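Local coordinates for protein choline kinase (Cryptosporidium parvum, PDB 3MES) that probably phosphorylates choline, and perhaps ethanolamine, at the expense of ATP, and binds ADP and magnesium, at residues Lys66-Ser71 and Val89-Glu94; Val336-Thr341 and Gln350-Ile355. All coordinates share one frame; numbering follows the deposited sequence.

In the fold
The two contacts lie far apart in the kinase, their centres 48 Å from each other and their nearest atoms about 30 Å apart. Contact 1 sits at the surface of the five-stranded antiparallel sheet, where the loop leading into strand 73-78 meets the end of strand 85-91. Contact 2 follows it in the chain and is buried, joining helix 327-342 to helix 351-362 in the helical part of the protein. Neither belongs to the pockets for ADP, magnesium or decamethonium. The first lies at one end of strand 85-91, in the sheet whose strands 104-109 and 146-150 carry the ADP-binding residues R108, E149 and E150; the second lies close to the second subunit.

Contact 1: residues Lys66-Ser71 and Val89-Glu94; sequences KEINES and VSIVNE
I68 meets I91 at the end of strand 85-91, in the antiparallel sheet of the kinase-like N-terminal lobe, where the loop after helix 51-61 turns into strand 73-78. Its CB points at strand 85-91, and the side chain, extended beyond CG1 (chi2 178°), ends in CD1 at 4.0 Å from CD1 of I91. The two isoleucines thus touch tip to tip. I91 starts out less directly: its CG1 lies beside the backbone N and the chain then bends (chi2 -58°), which swings CD1 toward the loop. L100 packs against both side chains and extends this apolar patch.

N69 follows with an Asx turn, its OD1 accepting from S71 N at 3.1 Å while that donor stands well above the carbonyl plane. S71 OG donates to N69 OD1 over 2.7 Å, within the carbonyl plane and on a lone pair. Two bonds from S71 therefore grip the amide oxygen and hold closed the turn around E70, whose side chain turns back to helix 51-61 and touches I55 and R59.

At the end of the loop S71 contributes its carbonyl group rather than its side chain. Just beyond it, Y72 pairs with V92 through the backbone, next to where strand 73-78 begins. Beside this junction V92, with an exposed side chain, brings CG2 to 4.4 Å from S71 O.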
loop_
_atom_site.group_PDB
_atom_site.type_symbol
_atom_site.label_atom_id
_atom_site.label_comp_id
_atom_site.label_asym_id
_atom_site.label_seq_id
_atom_site.Cartn_x
_atom_site.Cartn_y
_atom_site.Cartn_z
ATOM N N LYS B 66 10.891 27.954 -16.659
ATOM C CA LYS B 66 11.637 28.951 -17.420
ATOM C C LYS B 66 10.969 30.330 -17.421
ATOM O O LYS B 66 11.606 31.332 -17.104
ATOM C CB LYS B 66 11.850 28.471 -18.858
ATOM C CG LYS B 66 12.857 29.291 -19.645
ATOM C CD LYS B 66 14.272 29.086 -19.116
ATOM C CE LYS B 66 15.301 29.755 -20.018
ATOM N NZ LYS B 66 16.698 29.494 -19.567
ATOM N N GLU B 67 9.688 30.376 -17.768
ATOM C CA GLU B 67 9.002 31.654 -17.962
ATOM C C GLU B 67 8.286 32.187 -16.723
ATOM O O GLU B 67 7.704 33.269 -16.761
ATOM C CB GLU B 67 8.016 31.558 -19.132
ATOM C CG GLU B 67 8.689 31.552 -20.492
ATOM C CD GLU B 67 9.580 32.763 -20.694
ATOM O OE1 GLU B 67 9.066 33.900 -20.596
ATOM O OE2 GLU B 67 10.792 32.578 -20.947
ATOM N N ILE B 68 8.329 31.435 -15.630
ATOM C CA ILE B 68 7.631 31.833 -14.412
ATOM C C ILE B 68 8.327 32.999 -13.714
ATOM O O ILE B 68 9.533 32.952 -13.461
ATOM C CB ILE B 68 7.502 30.656 -13.427
ATOM C CG1 ILE B 68 6.699 29.517 -14.058
ATOM C CG2 ILE B 68 6.859 31.119 -12.130
ATOM C CD1 ILE B 68 6.554 28.295 -13.165
ATOM N N ASN B 69 7.563 34.042 -13.403
ATOM C CA ASN B 69 8.105 35.208 -12.713
ATOM C C ASN B 69 8.504 34.879 -11.278
ATOM O O ASN B 69 7.779 34.183 -10.562
ATOM C CB ASN B 69 7.100 36.361 -12.727
ATOM C CG ASN B 69 7.673 37.642 -12.146
ATOM O OD1 ASN B 69 7.310 38.053 -11.044
ATOM N ND2 ASN B 69 8.583 38.271 -12.881
ATOM N N GLU B 70 9.658 35.387 -10.861
ATOM C CA GLU B 70 10.200 35.067 -9.546
ATOM C C GLU B 70 9.223 35.407 -8.420
ATOM O O GLU B 70 9.277 34.816 -7.340
ATOM C CB GLU B 70 11.532 35.789 -9.328
ATOM C CG GLU B 70 12.406 35.883 -10.570
ATOM C CD GLU B 70 11.915 36.936 -11.551
ATOM O OE1 GLU B 70 12.673 37.888 -11.839
ATOM O OE2 GLU B 70 10.766 36.821 -12.026
ATOM N N SER B 71 8.328 36.356 -8.674
ATOM C CA SER B 71 7.378 36.791 -7.655
ATOM C C SER B 71 6.411 35.675 -7.263
ATOM O O SER B 71 5.753 35.752 -6.225
ATOM C CB SER B 71 6.599 38.020 -8.125
ATOM O OG SER B 71 5.537 37.656 -8.987
ATOM N N VAL B 89 11.168 24.695 -2.561
ATOM C CA VAL B 89 10.882 25.751 -3.520
ATOM C C VAL B 89 9.540 25.496 -4.191
ATOM O O VAL B 89 9.396 24.554 -4.969
ATOM C CB VAL B 89 11.980 25.853 -4.591
ATOM C CG1 VAL B 89 11.722 27.042 -5.503
ATOM C CG2 VAL B 89 13.351 25.962 -3.935
ATOM N N SER B 90 8.562 26.340 -3.887
ATOM C CA SER B 90 7.208 26.145 -4.388
ATOM C C SER B 90 6.769 27.256 -5.334
ATOM O O SER B 90 7.300 28.365 -5.303
ATOM C CB SER B 90 6.220 26.056 -3.223
ATOM O OG SER B 90 6.633 25.091 -2.273
ATOM N N ILE B 91 5.796 26.938 -6.180
ATOM C CA ILE B 91 5.100 27.943 -6.965
ATOM C C ILE B 91 3.807 28.275 -6.231
ATOM O O ILE B 91 2.965 27.403 -6.020
ATOM C CB ILE B 91 4.770 27.431 -8.378
ATOM C CG1 ILE B 91 6.046 26.986 -9.098
ATOM C CG2 ILE B 91 4.049 28.501 -9.178
ATOM C CD1 ILE B 91 7.095 28.071 -9.219
ATOM N N VAL B 92 3.656 29.534 -5.835
ATOM C CA VAL B 92 2.538 29.936 -4.985
ATOM C C VAL B 92 1.298 30.371 -5.765
ATOM O O VAL B 92 0.244 30.613 -5.177
ATOM C CB VAL B 92 2.948 31.062 -4.014
ATOM C CG1 VAL B 92 3.895 30.524 -2.950
ATOM C CG2 VAL B 92 3.581 32.217 -4.777
ATOM N N ASN B 93 1.426 30.473 -7.085
ATOM C CA ASN B 93 0.291 30.829 -7.933
ATOM C C ASN B 93 -0.354 29.598 -8.560
ATOM O O ASN B 93 0.299 28.848 -9.286
ATOM C CB ASN B 93 0.719 31.809 -9.027
ATOM C CG ASN B 93 -0.411 32.143 -9.987
ATOM O OD1 ASN B 93 -0.247 32.949 -10.904
ATOM N ND2 ASN B 93 -1.565 31.522 -9.781
ATOM N N GLU B 94 -1.638 29.395 -8.279
ATOM C CA GLU B 94 -2.364 28.243 -8.804
ATOM C C GLU B 94 -2.604 28.365 -10.306
ATOM O O GLU B 94 -2.693 27.357 -11.013
ATOM C CB GLU B 94 -3.695 28.067 -8.070
ATOM C CG GLU B 94 -3.550 27.852 -6.571
ATOM C CD GLU B 94 -4.891 27.764 -5.867
ATOM O OE1 GLU B 94 -5.906 28.174 -6.471
ATOM O OE2 GLU B 94 -4.931 27.286 -4.711
#

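Contact 2: residues Val336-Thr341 and Gln350-Ile355; sequences VYLSQT and QQIVHI
L338 reaches across from helix 327-342 to I352 and V353 on helix 351-362, and the contact between the segments is entirely apolar. Its CB points at the second helix, and the extended side chain (chi2 172°) presents CD1 as the touching group. CD1 of L338 lies 4.1 Å from CG1 of I352 and 4.2 Å from CD1 of I352, so the two side chains meet tip to tip. With CG1 of I352 anti to the backbone N (chi1 -173°) and CD1 extended beyond it, the isoleucine stretches out to meet the leucine. CD1 of L338 also comes within 4.2 Å of CG2 of V353, one methyl thus serving neighbouring residues of the second helix. V346, in the connecting loop, packs on both L338 and V353, while M356 and P258 add further cover to the leucine.

Hydrogen bonds hold the connection between the helices. Q350, at the N-cap position, folds its side chain back to M347 N and Q345 O, and S339 OG bonds to V346 N, tying the first helix to the same loop. Next to this packing, H166 of the second subunit rests on V336, S339 and Q340.

With apolar residues meeting between them, the arrangement is a packing of two consecutive helices across a short connecting loop, in the helical part of the choline kinase fold.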
loop_
_atom_site.group_PDB
_atom_site.type_symbol
_atom_site.label_atom_id
_atom_site.label_comp_id
_atom_site.label_asym_id
_atom_site.label_seq_id
_atom_site.Cartn_x
_atom_site.Cartn_y
_atom_site.Cartn_z
ATOM N N VAL B 336 3.738 -10.418 4.651
ATOM C CA VAL B 336 3.558 -9.507 3.527
ATOM C C VAL B 336 4.888 -9.267 2.822
ATOM O O VAL B 336 4.952 -9.217 1.594
ATOM C CB VAL B 336 2.974 -8.157 3.982
ATOM C CG1 VAL B 336 2.887 -7.192 2.807
ATOM C CG2 VAL B 336 1.608 -8.357 4.620
ATOM N N TYR B 337 5.946 -9.119 3.613
ATOM C CA TYR B 337 7.291 -8.930 3.084
ATOM C C TYR B 337 7.653 -10.059 2.124
ATOM O O TYR B 337 8.007 -9.819 0.967
ATOM C CB TYR B 337 8.309 -8.862 4.230
ATOM C CG TYR B 337 9.755 -8.855 3.778
ATOM C CD1 TYR B 337 10.395 -7.665 3.448
ATOM C CD2 TYR B 337 10.478 -10.037 3.681
ATOM C CE1 TYR B 337 11.712 -7.654 3.033
ATOM C CE2 TYR B 337 11.795 -10.036 3.265
ATOM C CZ TYR B 337 12.409 -8.841 2.943
ATOM O OH TYR B 337 13.724 -8.835 2.530
ATOM N N LEU B 338 7.554 -11.293 2.612
ATOM C CA LEU B 338 7.914 -12.468 1.825
ATOM C C LEU B 338 7.013 -12.646 0.609
ATOM O O LEU B 338 7.470 -13.063 -0.456
ATOM C CB LEU B 338 7.881 -13.726 2.694
ATOM C CG LEU B 338 8.977 -13.810 3.756
ATOM C CD1 LEU B 338 8.737 -14.986 4.693
ATOM C CD2 LEU B 338 10.341 -13.911 3.093
ATOM N N SER B 339 5.729 -12.341 0.772
ATOM C CA SER B 339 4.804 -12.391 -0.345
ATOM C C SER B 339 5.309 -11.472 -1.449
ATOM O O SER B 339 5.162 -11.767 -2.632
ATOM C CB SER B 339 3.397 -11.978 0.092
ATOM O OG SER B 339 2.877 -12.882 1.053
ATOM N N GLN B 340 5.920 -10.363 -1.045
ATOM C CA GLN B 340 6.438 -9.377 -1.984
ATOM C C GLN B 340 7.762 -9.827 -2.599
ATOM O O GLN B 340 7.924 -9.798 -3.819
ATOM C CB GLN B 340 6.594 -8.018 -1.295
ATOM C CG GLN B 340 7.357 -6.973 -2.106
ATOM C CD GLN B 340 6.581 -6.468 -3.306
ATOM O OE1 GLN B 340 6.541 -7.115 -4.353
ATOM N NE2 GLN B 340 5.967 -5.300 -3.163
ATOM N N THR B 341 8.704 -10.250 -1.758
ATOM C CA THR B 341 10.024 -10.654 -2.249
ATOM C C THR B 341 9.965 -11.962 -3.034
ATOM O O THR B 341 10.669 -12.127 -4.033
ATOM C CB THR B 341 11.063 -10.785 -1.111
ATOM O OG1 THR B 341 10.692 -11.855 -0.231
ATOM C CG2 THR B 341 11.169 -9.490 -0.322
ATOM N N GLN B 350 2.463 -20.189 8.126
ATOM C CA GLN B 350 3.475 -20.996 7.457
ATOM C C GLN B 350 4.787 -21.028 8.241
ATOM O O GLN B 350 5.113 -20.091 8.968
ATOM C CB GLN B 350 3.692 -20.499 6.026
ATOM C CG GLN B 350 2.485 -20.720 5.125
ATOM C CD GLN B 350 2.545 -19.914 3.842
ATOM O OE1 GLN B 350 3.460 -19.116 3.635
ATOM N NE2 GLN B 350 1.561 -20.114 2.974
ATOM N N GLN B 351 5.508 -22.112 8.149
ATOM C CA GLN B 351 6.734 -22.258 8.916
ATOM C C GLN B 351 7.880 -21.341 8.497
ATOM O O GLN B 351 8.658 -20.986 9.298
ATOM C CB GLN B 351 7.133 -23.741 9.008
ATOM C CG GLN B 351 8.335 -24.071 9.829
ATOM C CD GLN B 351 8.122 -24.043 11.351
ATOM O OE1 GLN B 351 8.806 -23.331 12.082
ATOM N NE2 GLN B 351 7.223 -24.857 11.825
ATOM N N ILE B 352 7.914 -20.915 7.242
ATOM C CA ILE B 352 8.919 -19.958 6.790
ATOM C C ILE B 352 8.783 -18.622 7.522
ATOM O O ILE B 352 9.762 -17.898 7.701
ATOM C CB ILE B 352 8.848 -19.733 5.264
ATOM C CG1 ILE B 352 10.022 -18.873 4.796
ATOM C CG2 ILE B 352 7.523 -19.092 4.873
ATOM C CD1 ILE B 352 10.068 -18.681 3.297
ATOM N N VAL B 353 7.567 -18.301 7.948
ATOM C CA VAL B 353 7.330 -17.076 8.703
ATOM C C VAL B 353 7.726 -17.256 10.168
ATOM O O VAL B 353 8.454 -16.438 10.729
ATOM C CB VAL B 353 5.861 -16.629 8.611
ATOM C CG1 VAL B 353 5.588 -15.502 9.592
ATOM C CG2 VAL B 353 5.529 -16.198 7.190
ATOM N N HIS B 354 7.245 -18.335 10.776
ATOM C CA HIS B 354 7.585 -18.660 12.155
ATOM C C HIS B 354 9.093 -18.615 12.377
ATOM O O HIS B 354 9.566 -18.040 13.352
ATOM C CB HIS B 354 7.038 -20.041 12.518
ATOM C CG HIS B 354 7.339 -20.465 13.923
ATOM N ND1 HIS B 354 8.478 -21.167 14.261
ATOM C CD2 HIS B 354 6.641 -20.301 15.073
ATOM C CE1 HIS B 354 8.472 -21.412 15.560
ATOM N NE2 HIS B 354 7.369 -20.896 16.077
ATOM N N ILE B 355 9.846 -19.225 11.469
ATOM C CA ILE B 355 11.301 -19.252 11.576
ATOM C C ILE B 355 11.921 -17.868 11.397
ATOM O O ILE B 355 12.755 -17.444 12.200
ATOM C CB ILE B 355 11.924 -20.214 10.551
ATOM C CG1 ILE B 355 11.636 -21.664 10.936
ATOM C CG2 ILE B 355 13.423 -19.989 10.454
ATOM C CD1 ILE B 355 12.276 -22.675 10.012
#